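Local coordinates for protein Cap5O (Staphylococcus aureus, PDB 3OJO) that probably oxidises UDP-N-acetyl-mannosamine with NAD as electron acceptor, a step in making the capsular polysaccharide of Staphylococcus aureus, at residues Leu232-Asn237 with Asn295-Ala300; Met249-Lys252 with Asn257-Gln260; Lys307-Ala312 with Ala375-Ile380; Thr319-Thr324 with His366-Ala371; Ser393-Met398 with Ser412-Val417. All coordinates share one frame; numbering follows the deposited sequence.

How the contacts relate
Contacts 1 and 2 belong to the helical middle of the chain, with centres about 17 Å apart, and both reach the second subunit. Helix 286-312 carries contact 1 and runs on into contact 3, about 18 Å away between centres, where it meets the C-terminal parallel sheet. Contacts 3 and 4 (centres about 14 Å apart) share that sheet: Leu379 O and Phe321 N, 2.7 Å apart, probably form a hydrogen bond between neighbouring strands. Contact 5 joins the loops that lead into strands 402-405 and 418-420, and touches both through Met398, His394, Phe395 and Lys397. All lie away from the annotated NAD sites; in contact 2 the Asn257 side chain lies about 8 Å from a bound pyridine-2,6-dicarboxylate.

Contact 1: residues Leu232-Asn237 with Asn295-Ala300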
# COMPACT_ATOMS: atom_id res chain seq x y z
N LEU B 232 -3.19 -0.30 12.15
CA LEU B 232 -3.06 -1.68 12.60
C LEU B 232 -2.45 -1.76 13.98
O LEU B 232 -2.89 -2.59 14.78
CB LEU B 232 -2.24 -2.49 11.57
CG LEU B 232 -3.05 -3.00 10.32
CD1 LEU B 232 -2.13 -3.48 9.21
CD2 LEU B 232 -4.11 -4.03 10.70
N THR B 233 -1.47 -0.88 14.27
CA THR B 233 -0.81 -0.74 15.57
C THR B 233 -1.84 -0.40 16.66
O THR B 233 -1.80 -0.97 17.74
CB THR B 233 0.29 0.33 15.47
OG1 THR B 233 1.32 -0.18 14.64
CG2 THR B 233 0.89 0.69 16.82
N LYS B 234 -2.77 0.53 16.34
CA LYS B 234 -3.82 0.89 17.28
C LYS B 234 -4.74 -0.30 17.59
O LYS B 234 -5.07 -0.53 18.75
CB LYS B 234 -4.61 2.10 16.77
CG LYS B 234 -3.82 3.39 16.79
CD LYS B 234 -4.69 4.52 16.27
CE LYS B 234 -4.01 5.85 16.26
NZ LYS B 234 -4.81 6.86 15.50
N ILE B 235 -5.12 -1.07 16.55
CA ILE B 235 -5.99 -2.25 16.64
C ILE B 235 -5.32 -3.34 17.48
O ILE B 235 -5.93 -3.85 18.42
CB ILE B 235 -6.41 -2.73 15.21
CG1 ILE B 235 -7.42 -1.75 14.56
CG2 ILE B 235 -6.98 -4.17 15.25
CD1 ILE B 235 -7.62 -1.90 12.98
N CYS B 236 -4.05 -3.67 17.13
CA CYS B 236 -3.20 -4.67 17.79
C CYS B 236 -2.96 -4.36 19.24
O CYS B 236 -2.93 -5.27 20.06
CB CYS B 236 -1.89 -4.84 17.05
SG CYS B 236 -2.01 -5.87 15.58
N ASN B 237 -2.77 -3.08 19.56
CA ASN B 237 -2.55 -2.70 20.96
C ASN B 237 -3.81 -2.91 21.81
O ASN B 237 -3.70 -3.39 22.94
CB ASN B 237 -1.94 -1.32 21.10
CG ASN B 237 -0.43 -1.34 21.01
OD1 ASN B 237 0.17 -0.83 20.06
ND2 ASN B 237 0.23 -1.94 21.99
N ASN B 295 -2.08 9.42 9.98
CA ASN B 295 -0.70 9.85 10.22
C ASN B 295 -0.58 11.10 11.09
O ASN B 295 0.33 11.17 11.93
CB ASN B 295 0.11 9.95 8.92
CG ASN B 295 0.31 8.61 8.25
OD1 ASN B 295 0.30 7.55 8.88
ND2 ASN B 295 0.48 8.62 6.94
N ASN B 296 -1.54 12.02 10.95
CA ASN B 296 -1.63 13.25 11.75
C ASN B 296 -2.03 12.95 13.20
O ASN B 296 -1.68 13.73 14.09
CB ASN B 296 -2.65 14.23 11.14
CG ASN B 296 -2.17 14.96 9.91
OD1 ASN B 296 -0.97 15.07 9.61
ND2 ASN B 296 -3.11 15.44 9.14
N SER B 297 -2.77 11.85 13.44
CA SER B 297 -3.26 11.46 14.76
C SER B 297 -2.21 10.72 15.61
O SER B 297 -2.45 10.52 16.81
CB SER B 297 -4.52 10.61 14.62
OG SER B 297 -4.19 9.27 14.24
N MET B 298 -1.09 10.25 14.99
CA MET B 298 -0.04 9.52 15.70
C MET B 298 0.67 10.32 16.78
O MET B 298 0.76 9.80 17.90
CB MET B 298 0.92 8.77 14.77
CG MET B 298 0.25 7.70 13.96
SD MET B 298 -0.73 6.50 14.90
CE MET B 298 0.59 5.60 15.73
N PRO B 299 1.04 11.61 16.57
CA PRO B 299 1.60 12.39 17.69
C PRO B 299 0.72 12.36 18.96
O PRO B 299 1.24 12.06 20.03
CB PRO B 299 1.74 13.80 17.09
CG PRO B 299 2.00 13.54 15.65
CD PRO B 299 1.06 12.42 15.32
N ALA B 300 -0.60 12.56 18.82
CA ALA B 300 -1.55 12.52 19.95
C ALA B 300 -1.65 11.10 20.57
O ALA B 300 -1.77 10.99 21.80
CB ALA B 300 -2.92 13.01 19.51
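With CG beside its own backbone N (chi1 -70°) and every later torsion extended, Lys234 spans the gap to Ser297 and Met298 like a straight rod, while Met298 folds back on itself, bent at chi2 (-53°) and chi3 (-71°), and so lays its sulfur alongside the rod. The two chains slide past each other in opposite directions, and Lys234 CE rests 3.6 Å from Met298 SD. Beyond this apolar touch the ammonium group goes on to its polar partner: Lys234 NZ gives a hydrogen bond of 2.8 Å to Ser297 OG. That hydroxyl is also bonded to Ile294 O in the preceding turn, which probably limits its rotation. The helices stand well apart, 9.6 Å between the CA atoms of Lys234 and Met298, so two long, flexible side chains suit the gap. This is a side-chain bridge between two helices of the central domain of the UDP-glucose/GDP-mannose dehydrogenase family, the long helix 208-238 and helix 286-312. Another side of helix 208-238 lies against the second subunit, where Ile235 and Cys236 pack on Met213 of that chain. Tyr301, one turn on from Ser297, also lies against Lys234, and Met298 touches Asn230 and Tyr422.

Contact 2: residues Met249-Lys252 with Asn257-Gln260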
# COMPACT_ATOMS: atom_id res chain seq x y z
N MET B 249 5.00 -11.70 10.01
CA MET B 249 4.22 -12.87 9.65
C MET B 249 3.54 -12.65 8.28
O MET B 249 3.85 -13.38 7.34
CB MET B 249 3.20 -13.17 10.77
CG MET B 249 2.46 -14.51 10.63
SD MET B 249 3.54 -15.97 10.64
CE MET B 249 4.29 -15.82 12.32
N ALA B 250 2.67 -11.61 8.16
CA ALA B 250 1.92 -11.24 6.96
C ALA B 250 2.78 -10.95 5.71
O ALA B 250 2.37 -11.28 4.59
CB ALA B 250 1.03 -10.04 7.27
N ASN B 251 3.98 -10.34 5.91
CA ASN B 251 4.91 -10.01 4.82
C ASN B 251 5.60 -11.21 4.17
O ASN B 251 6.27 -11.05 3.15
CB ASN B 251 5.90 -8.92 5.24
CG ASN B 251 5.32 -7.52 5.32
OD1 ASN B 251 4.16 -7.26 4.98
ND2 ASN B 251 6.15 -6.58 5.77
N LYS B 252 5.39 -12.43 4.71
CA LYS B 252 5.89 -13.68 4.13
C LYS B 252 5.16 -13.96 2.80
O LYS B 252 5.68 -14.68 1.94
CB LYS B 252 5.75 -14.85 5.11
CG LYS B 252 6.75 -14.81 6.26
CD LYS B 252 6.48 -15.93 7.26
CE LYS B 252 7.51 -16.02 8.37
NZ LYS B 252 7.24 -15.05 9.49
N ASN B 257 3.52 -6.25 1.49
CA ASN B 257 4.65 -5.46 1.93
C ASN B 257 4.25 -4.40 2.95
O ASN B 257 4.52 -3.21 2.75
CB ASN B 257 5.41 -4.85 0.71
CG ASN B 257 5.55 -5.76 -0.49
OD1 ASN B 257 6.42 -6.64 -0.54
ND2 ASN B 257 4.65 -5.59 -1.47
N ILE B 258 3.63 -4.82 4.06
CA ILE B 258 3.17 -3.91 5.13
C ILE B 258 4.33 -3.12 5.71
O ILE B 258 5.39 -3.67 6.01
CB ILE B 258 2.29 -4.63 6.19
CG1 ILE B 258 1.09 -5.31 5.51
CG2 ILE B 258 1.80 -3.65 7.27
CD1 ILE B 258 0.50 -6.45 6.21
N HIS B 259 4.15 -1.82 5.80
CA HIS B 259 5.20 -0.93 6.27
C HIS B 259 5.34 -0.93 7.80
O HIS B 259 4.59 -1.60 8.50
CB HIS B 259 5.02 0.50 5.69
CG HIS B 259 5.10 0.57 4.19
ND1 HIS B 259 5.45 1.75 3.54
CD2 HIS B 259 4.87 -0.39 3.25
CE1 HIS B 259 5.42 1.47 2.24
NE2 HIS B 259 5.06 0.19 2.02
N GLN B 260 6.34 -0.20 8.29
CA GLN B 260 6.60 -0.05 9.72
C GLN B 260 5.80 1.11 10.31
O GLN B 260 5.71 2.18 9.69
CB GLN B 260 8.11 0.16 9.99
CG GLN B 260 8.97 -1.10 9.83
CD GLN B 260 8.55 -2.23 10.75
OE1 GLN B 260 8.03 -3.25 10.30
NE2 GLN B 260 8.74 -2.05 12.06
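Asn251 and Ile258 make the tight part of this contact, for the amide of Asn251 takes both polar groups of the Ile258 backbone at once. Asn251 ND2 gives a nearly straight hydrogen bond (174° at the hydrogen) to Ile258 O, 3.0 Å away; the N-H meets a lone pair of that oxygen in the carbonyl plane, and the oxygen lies in the amide plane of Asn251. In the other direction Ile258 N donates to Asn251 OD1 at 2.7 Å. This second bond is short but more bent, 141° at the hydrogen, and its donor is tilted out of the carbonyl plane. Asparagine suits the place because its amide offers a donor and an acceptor side by side, and the pair of bonds holds the group against rotation. CG of Asn251 stands beside its backbone N (chi1 -75°), which swings the amide across to the other segment. Beside the amide pair, Ile258 extends its CG1 branch and sets CD1 3.8 Å from Ala250 CB; a small methyl lets the branched side chain come close to the helix. Ile247 and Met217 of the second subunit add to the apolar patch.

The other side is looser. Asn257 directs its side chain away from the helix, and its ND2 bonds instead to Tyr221 OH of the second subunit, while Lys252 and Gln260 at the margins are exposed to solvent. Within the family's central domain, the asparagine thus closes the short loop after helix 243-250, whose His253, Arg255 and Val256 line a pyridine-2,6-dicarboxylate site.

Contact 3: residues Lys307-Ala312 with Ala375-Ile380; sequences KQIIKA and ASLVLI
Apolar contacts carry this interface, and Leu377 receives most of them. Its CG lies anti to its backbone N (chi1 166°), which sends the two methyls to Ile309: Leu377 CD2 is 4.0 Å from Ile309 CD1, and the two side chains cross at about a right angle. Nearer the backbone, Ile310 reaches over with its CD1, 3.7 Å from Leu377 CB. The same methyl lies 3.8 Å from Ser376 CB, so one end of Ile310 wedges against two successive residues of the other segment. Branched and compact aliphatic side chains suit a buried place where helix and strand lie close. Thr306, one turn earlier on the helix, and Val402 and Phe404 of the next strand also touch Leu377.

The polar side is slight. No hydrogen bond joins the segments, but the hydroxyl of the buried Ser376 is satisfied by Ser314 O, in the link that follows the helix. Small enough to leave room for the Ile310 methyl, serine can meet both demands. The backbone of Leu377 is meanwhile bonded to Thr319 of the neighbouring strand. The strand belongs to the region assigned by family as UDP-binding, and the long helix 286-312 is laid on its parallel sheet in the alpha/beta packing of a Rossmann-like domain.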
# COMPACT_ATOMS: atom_id res chain seq x y z
N LYS B 307 1.42 9.74 28.57
CA LYS B 307 0.62 10.17 29.73
C LYS B 307 0.26 8.98 30.65
O LYS B 307 0.35 9.11 31.87
CB LYS B 307 -0.65 10.91 29.28
CG LYS B 307 -0.38 12.33 28.75
CD LYS B 307 -1.59 13.24 28.87
CE LYS B 307 -2.50 13.22 27.66
NZ LYS B 307 -3.70 14.07 27.88
N GLN B 308 -0.08 7.83 30.05
CA GLN B 308 -0.42 6.59 30.76
C GLN B 308 0.80 5.94 31.42
O GLN B 308 0.65 5.36 32.49
CB GLN B 308 -1.10 5.60 29.81
CG GLN B 308 -2.56 5.95 29.52
CD GLN B 308 -3.14 5.10 28.42
OE1 GLN B 308 -3.56 5.60 27.38
NE2 GLN B 308 -3.18 3.79 28.63
N ILE B 309 1.99 6.00 30.78
CA ILE B 309 3.23 5.43 31.33
C ILE B 309 3.64 6.23 32.57
O ILE B 309 3.95 5.65 33.61
CB ILE B 309 4.38 5.39 30.26
CG1 ILE B 309 4.03 4.44 29.08
CG2 ILE B 309 5.73 5.00 30.90
CD1 ILE B 309 4.80 4.73 27.74
N ILE B 310 3.60 7.56 32.44
CA ILE B 310 3.95 8.54 33.46
C ILE B 310 2.96 8.55 34.64
O ILE B 310 3.33 8.99 35.73
CB ILE B 310 4.23 9.92 32.77
CG1 ILE B 310 5.67 10.40 33.00
CG2 ILE B 310 3.18 11.01 33.04
CD1 ILE B 310 6.73 9.56 32.30
N LYS B 311 1.73 8.04 34.43
CA LYS B 311 0.69 7.91 35.44
C LYS B 311 1.05 6.73 36.36
O LYS B 311 1.04 6.89 37.59
CB LYS B 311 -0.69 7.70 34.78
CG LYS B 311 -1.83 7.40 35.76
CD LYS B 311 -2.96 6.56 35.14
CE LYS B 311 -2.59 5.18 34.59
NZ LYS B 311 -1.89 4.33 35.59
N ALA B 312 1.42 5.58 35.77
CA ALA B 312 1.82 4.36 36.47
C ALA B 312 3.16 4.50 37.21
O ALA B 312 3.46 3.67 38.08
CB ALA B 312 1.88 3.20 35.49
N ALA B 375 14.67 11.22 34.93
CA ALA B 375 13.55 10.96 34.04
C ALA B 375 12.88 9.62 34.34
O ALA B 375 13.56 8.65 34.68
CB ALA B 375 14.00 11.02 32.60
N SER B 376 11.54 9.60 34.23
CA SER B 376 10.71 8.40 34.42
C SER B 376 10.59 7.58 33.12
O SER B 376 10.44 6.37 33.20
CB SER B 376 9.33 8.78 34.93
OG SER B 376 9.43 9.44 36.18
N LEU B 377 10.67 8.24 31.93
CA LEU B 377 10.56 7.60 30.61
C LEU B 377 11.44 8.24 29.53
O LEU B 377 11.48 9.45 29.41
CB LEU B 377 9.06 7.58 30.17
CG LEU B 377 8.72 7.26 28.70
CD1 LEU B 377 8.88 5.77 28.37
CD2 LEU B 377 7.34 7.76 28.34
N VAL B 378 12.14 7.40 28.73
CA VAL B 378 12.90 7.81 27.54
C VAL B 378 12.03 7.50 26.31
O VAL B 378 11.65 6.34 26.07
CB VAL B 378 14.34 7.25 27.44
CG1 VAL B 378 14.81 7.10 25.99
CG2 VAL B 378 15.31 8.13 28.22
N LEU B 379 11.65 8.55 25.59
CA LEU B 379 10.78 8.44 24.44
C LEU B 379 11.58 8.52 23.14
O LEU B 379 12.10 9.59 22.80
CB LEU B 379 9.67 9.52 24.51
CG LEU B 379 8.51 9.42 23.52
CD1 LEU B 379 7.78 8.06 23.62
CD2 LEU B 379 7.53 10.55 23.73
N ILE B 380 11.67 7.39 22.40
CA ILE B 380 12.38 7.38 21.12
C ILE B 380 11.45 7.68 19.91
O ILE B 380 10.59 6.87 19.54
CB ILE B 380 13.33 6.18 20.92
CG1 ILE B 380 14.09 5.88 22.22
CG2 ILE B 380 14.27 6.45 19.74
CD1 ILE B 380 15.11 4.85 22.12

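Contact 4: residues Thr319-Thr324 with His366-Ala371; sequences TVFGLT and HDMSHA
Strand residues 319-321 run past the short helix 368-372, with Thr319 CA 6.4 Å from Ala371 CA but Phe321 CA 9.1 Å from Met368 CA, so the two segments diverge toward Phe321. Asp367 is the N-cap of that helix, its OD2 accepting from His370 N at 3.2 Å.

At the close end Thr319 OG1 donates to Ala371 O, 2.8 Å away, meeting the carbonyl from above its plane; Lys317 NZ is hydrogen-bonded to the same oxygen. Threonine serves twice: a chi1 of -53° puts its hydroxyl beside the backbone N and its methyl anti to that N, which lets both branches meet Ala371 together. The methyl, Thr319 CG2, lies 3.8 Å from Ala371 CB, and alanine is small enough to let the helix approach. At the wider end larger groups bridge the distance. Phe321 CZ lies 3.7 Å from Met368 CG, the two side chains crossing at about a right angle. The sulfur, Met368 SD, is 5.3 Å from the centre of the Phe321 ring in an oblique Met-aromatic contact. The helix belongs to the crossover from strand 351-355 to strand 377-380 and packs over strand 317-321 between them, the beta-alpha-beta arrangement of a parallel Rossmann-like sheet.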
# COMPACT_ATOMS: atom_id res chain seq x y z
N THR B 319 12.11 12.19 28.67
CA THR B 319 13.20 12.60 27.80
C THR B 319 12.93 12.13 26.38
O THR B 319 12.93 10.93 26.10
CB THR B 319 14.57 12.15 28.33
OG1 THR B 319 14.71 12.57 29.68
CG2 THR B 319 15.71 12.70 27.50
N VAL B 320 12.70 13.08 25.48
CA VAL B 320 12.48 12.81 24.06
C VAL B 320 13.86 12.57 23.41
O VAL B 320 14.80 13.34 23.64
CB VAL B 320 11.65 13.95 23.40
CG1 VAL B 320 11.82 13.98 21.88
CG2 VAL B 320 10.18 13.85 23.78
N PHE B 321 13.97 11.47 22.65
CA PHE B 321 15.17 11.08 21.91
C PHE B 321 14.88 11.21 20.41
O PHE B 321 14.23 10.36 19.81
CB PHE B 321 15.58 9.64 22.29
CG PHE B 321 16.56 9.49 23.42
CD1 PHE B 321 17.43 8.41 23.47
CD2 PHE B 321 16.61 10.42 24.46
CE1 PHE B 321 18.33 8.25 24.52
CE2 PHE B 321 17.52 10.27 25.51
CZ PHE B 321 18.37 9.19 25.54
N GLY B 322 15.33 12.31 19.83
CA GLY B 322 15.11 12.63 18.43
C GLY B 322 13.95 13.58 18.21
O GLY B 322 12.86 13.37 18.74
N LEU B 323 14.20 14.65 17.44
CA LEU B 323 13.22 15.69 17.11
C LEU B 323 13.01 15.82 15.58
O LEU B 323 12.25 16.68 15.13
CB LEU B 323 13.65 17.04 17.70
CG LEU B 323 13.59 17.29 19.22
CD1 LEU B 323 14.10 18.66 19.52
CD2 LEU B 323 12.18 17.27 19.72
N THR B 324 13.64 14.93 14.81
CA THR B 324 13.58 14.93 13.34
C THR B 324 12.71 13.81 12.79
O THR B 324 12.55 12.78 13.45
CB THR B 324 15.01 14.78 12.77
OG1 THR B 324 15.56 13.52 13.18
CG2 THR B 324 15.93 15.93 13.18
N HIS B 366 22.20 18.95 24.71
CA HIS B 366 23.38 18.47 23.99
C HIS B 366 24.01 17.19 24.59
O HIS B 366 24.59 16.40 23.85
CB HIS B 366 24.41 19.62 23.83
CG HIS B 366 23.82 20.92 23.33
ND1 HIS B 366 23.78 22.06 24.13
CD2 HIS B 366 23.26 21.21 22.12
CE1 HIS B 366 23.20 23.00 23.39
NE2 HIS B 366 22.87 22.54 22.18
N ASP B 367 23.86 16.98 25.92
CA ASP B 367 24.39 15.80 26.62
C ASP B 367 23.28 14.84 27.11
O ASP B 367 22.39 15.26 27.84
CB ASP B 367 25.31 16.22 27.80
CG ASP B 367 25.68 15.12 28.79
OD1 ASP B 367 26.14 14.04 28.35
OD2 ASP B 367 25.56 15.36 30.02
N MET B 368 23.36 13.56 26.69
CA MET B 368 22.49 12.44 27.06
C MET B 368 22.28 12.23 28.57
O MET B 368 21.13 12.18 29.01
CB MET B 368 23.02 11.14 26.41
CG MET B 368 21.95 10.10 26.15
SD MET B 368 22.58 8.52 25.53
CE MET B 368 23.02 8.97 23.86
N SER B 369 23.38 12.10 29.35
CA SER B 369 23.37 11.88 30.81
C SER B 369 22.60 12.98 31.55
O SER B 369 21.78 12.68 32.43
CB SER B 369 24.80 11.76 31.33
OG SER B 369 25.49 10.72 30.66
N HIS B 370 22.83 14.24 31.14
CA HIS B 370 22.15 15.42 31.69
C HIS B 370 20.66 15.39 31.31
O HIS B 370 19.82 15.79 32.12
CB HIS B 370 22.83 16.71 31.18
CG HIS B 370 22.66 17.90 32.08
ND1 HIS B 370 21.51 18.68 32.04
CD2 HIS B 370 23.51 18.42 33.00
CE1 HIS B 370 21.70 19.64 32.93
NE2 HIS B 370 22.89 19.52 33.53
N ALA B 371 20.34 14.91 30.08
CA ALA B 371 18.97 14.80 29.55
C ALA B 371 18.15 13.70 30.22
O ALA B 371 16.98 13.93 30.52
CB ALA B 371 18.99 14.60 28.04

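Contact 5: residues Ser393-Met398 with Ser412-Val417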
# COMPACT_ATOMS: atom_id res chain seq x y z
N SER B 393 24.12 1.52 30.66
CA SER B 393 25.08 2.52 31.14
C SER B 393 24.62 3.95 30.85
O SER B 393 24.85 4.85 31.67
CB SER B 393 26.44 2.29 30.50
OG SER B 393 26.71 0.91 30.26
N HIS B 394 23.97 4.17 29.68
CA HIS B 394 23.46 5.46 29.20
C HIS B 394 22.27 5.98 29.99
O HIS B 394 22.07 7.19 30.09
CB HIS B 394 23.05 5.35 27.72
CG HIS B 394 24.15 4.93 26.81
ND1 HIS B 394 24.95 5.86 26.18
CD2 HIS B 394 24.54 3.69 26.45
CE1 HIS B 394 25.80 5.16 25.45
NE2 HIS B 394 25.59 3.85 25.58
N PHE B 395 21.48 5.06 30.54
CA PHE B 395 20.25 5.35 31.27
C PHE B 395 20.39 5.28 32.81
O PHE B 395 19.38 5.33 33.52
CB PHE B 395 19.11 4.44 30.74
CG PHE B 395 19.08 4.36 29.23
CD1 PHE B 395 18.58 5.41 28.47
CD2 PHE B 395 19.60 3.26 28.56
CE1 PHE B 395 18.58 5.36 27.08
CE2 PHE B 395 19.60 3.21 27.17
CZ PHE B 395 19.09 4.25 26.44
N ASP B 396 21.65 5.22 33.34
CA ASP B 396 21.91 5.14 34.78
C ASP B 396 21.29 6.27 35.61
O ASP B 396 20.75 6.01 36.69
CB ASP B 396 23.41 4.97 35.08
CG ASP B 396 23.89 3.53 35.11
OD1 ASP B 396 23.08 2.62 34.78
OD2 ASP B 396 25.08 3.30 35.44
N LYS B 397 21.31 7.50 35.08
CA LYS B 397 20.79 8.72 35.72
C LYS B 397 19.24 8.85 35.78
O LYS B 397 18.73 9.86 36.30
CB LYS B 397 21.44 9.97 35.08
CG LYS B 397 22.94 10.13 35.36
CD LYS B 397 23.46 11.49 34.87
CE LYS B 397 24.94 11.71 35.09
NZ LYS B 397 25.41 12.98 34.47
N MET B 398 18.50 7.84 35.26
CA MET B 398 17.03 7.85 35.24
C MET B 398 16.37 7.47 36.56
O MET B 398 16.85 6.58 37.26
CB MET B 398 16.50 6.91 34.14
CG MET B 398 16.51 7.49 32.75
SD MET B 398 15.42 6.53 31.68
CE MET B 398 14.00 7.42 31.73
N SER B 412 20.21 -3.34 20.80
CA SER B 412 20.92 -3.92 21.95
C SER B 412 19.95 -4.31 23.07
O SER B 412 19.14 -3.48 23.48
CB SER B 412 21.95 -2.93 22.48
OG SER B 412 21.34 -1.67 22.74
N SER B 413 20.03 -5.56 23.57
CA SER B 413 19.17 -6.02 24.68
C SER B 413 19.69 -5.52 26.03
O SER B 413 20.90 -5.36 26.21
CB SER B 413 19.04 -7.54 24.68
OG SER B 413 18.06 -7.96 25.62
N PHE B 414 18.76 -5.28 26.97
CA PHE B 414 19.06 -4.76 28.31
C PHE B 414 18.69 -5.77 29.41
O PHE B 414 18.25 -6.89 29.11
CB PHE B 414 18.28 -3.46 28.56
CG PHE B 414 18.35 -2.40 27.50
CD1 PHE B 414 19.29 -1.38 27.59
CD2 PHE B 414 17.42 -2.36 26.47
CE1 PHE B 414 19.32 -0.36 26.64
CE2 PHE B 414 17.47 -1.34 25.51
CZ PHE B 414 18.41 -0.34 25.61
N GLU B 415 18.85 -5.36 30.69
CA GLU B 415 18.47 -6.13 31.87
C GLU B 415 17.82 -5.21 32.89
O GLU B 415 16.65 -5.42 33.24
CB GLU B 415 19.66 -6.91 32.46
CG GLU B 415 19.25 -8.22 33.12
CD GLU B 415 18.68 -8.11 34.53
OE1 GLU B 415 19.49 -8.02 35.49
OE2 GLU B 415 17.44 -8.14 34.68
N ASP B 416 18.54 -4.14 33.31
CA ASP B 416 18.03 -3.14 34.26
C ASP B 416 16.91 -2.31 33.62
O ASP B 416 15.98 -1.90 34.32
CB ASP B 416 19.14 -2.16 34.72
CG ASP B 416 20.48 -2.76 35.08
OD1 ASP B 416 20.60 -3.33 36.19
OD2 ASP B 416 21.43 -2.59 34.29
N VAL B 417 17.02 -2.07 32.29
CA VAL B 417 16.12 -1.22 31.51
C VAL B 417 14.94 -2.01 30.93
O VAL B 417 15.14 -3.06 30.33
CB VAL B 417 16.89 -0.43 30.40
CG1 VAL B 417 16.01 0.65 29.78
CG2 VAL B 417 18.20 0.18 30.91
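Asp392 OD1 is gripped by two backbone N-H groups, those of Glu415 and Asp416 in the loop that carries Phe414 and Val417 to Phe395, and so probably helps to keep the two loops together. Within 393-398, Met398 N donates to Phe395 O at 3.2 Å and closes the type I beta turn from Phe395 to Met398. At the exposed corner of this turn OD1 of Asp396 forms a salt bridge with Lys401 NZ, which probably offsets some repulsion from Asp416, whose OD2 is 5.5 Å from Asp396 OD1.

Both segments are loops at one end of the parallel sheet of the Rossmann-like C-terminal domain: residues 393-398 lead into strand 402-405, and the loop containing residues 412-417 connects that strand to the edge strand 418-420. Ile403 of strand 402-405 touches Phe395, Phe414 and Val417 alike.

Between the loops the contact is apolar. The rings of Phe395 and Phe414 are turned 70° against each other in an oblique pairing, their closest atoms being Phe395 CE2 and Phe414 CE1 at 3.6 Å. Large flat groups suit this spot because each can reach from its own loop to the other. CG2 of Val417, set beside its backbone N while CG1 is anti to it (chi1 -169°), comes 4.1 Å from Phe395 CD2. One face of the Phe395 ring is occupied by CB of its neighbour His394, 4.0 Å above the ring plane, over its centre.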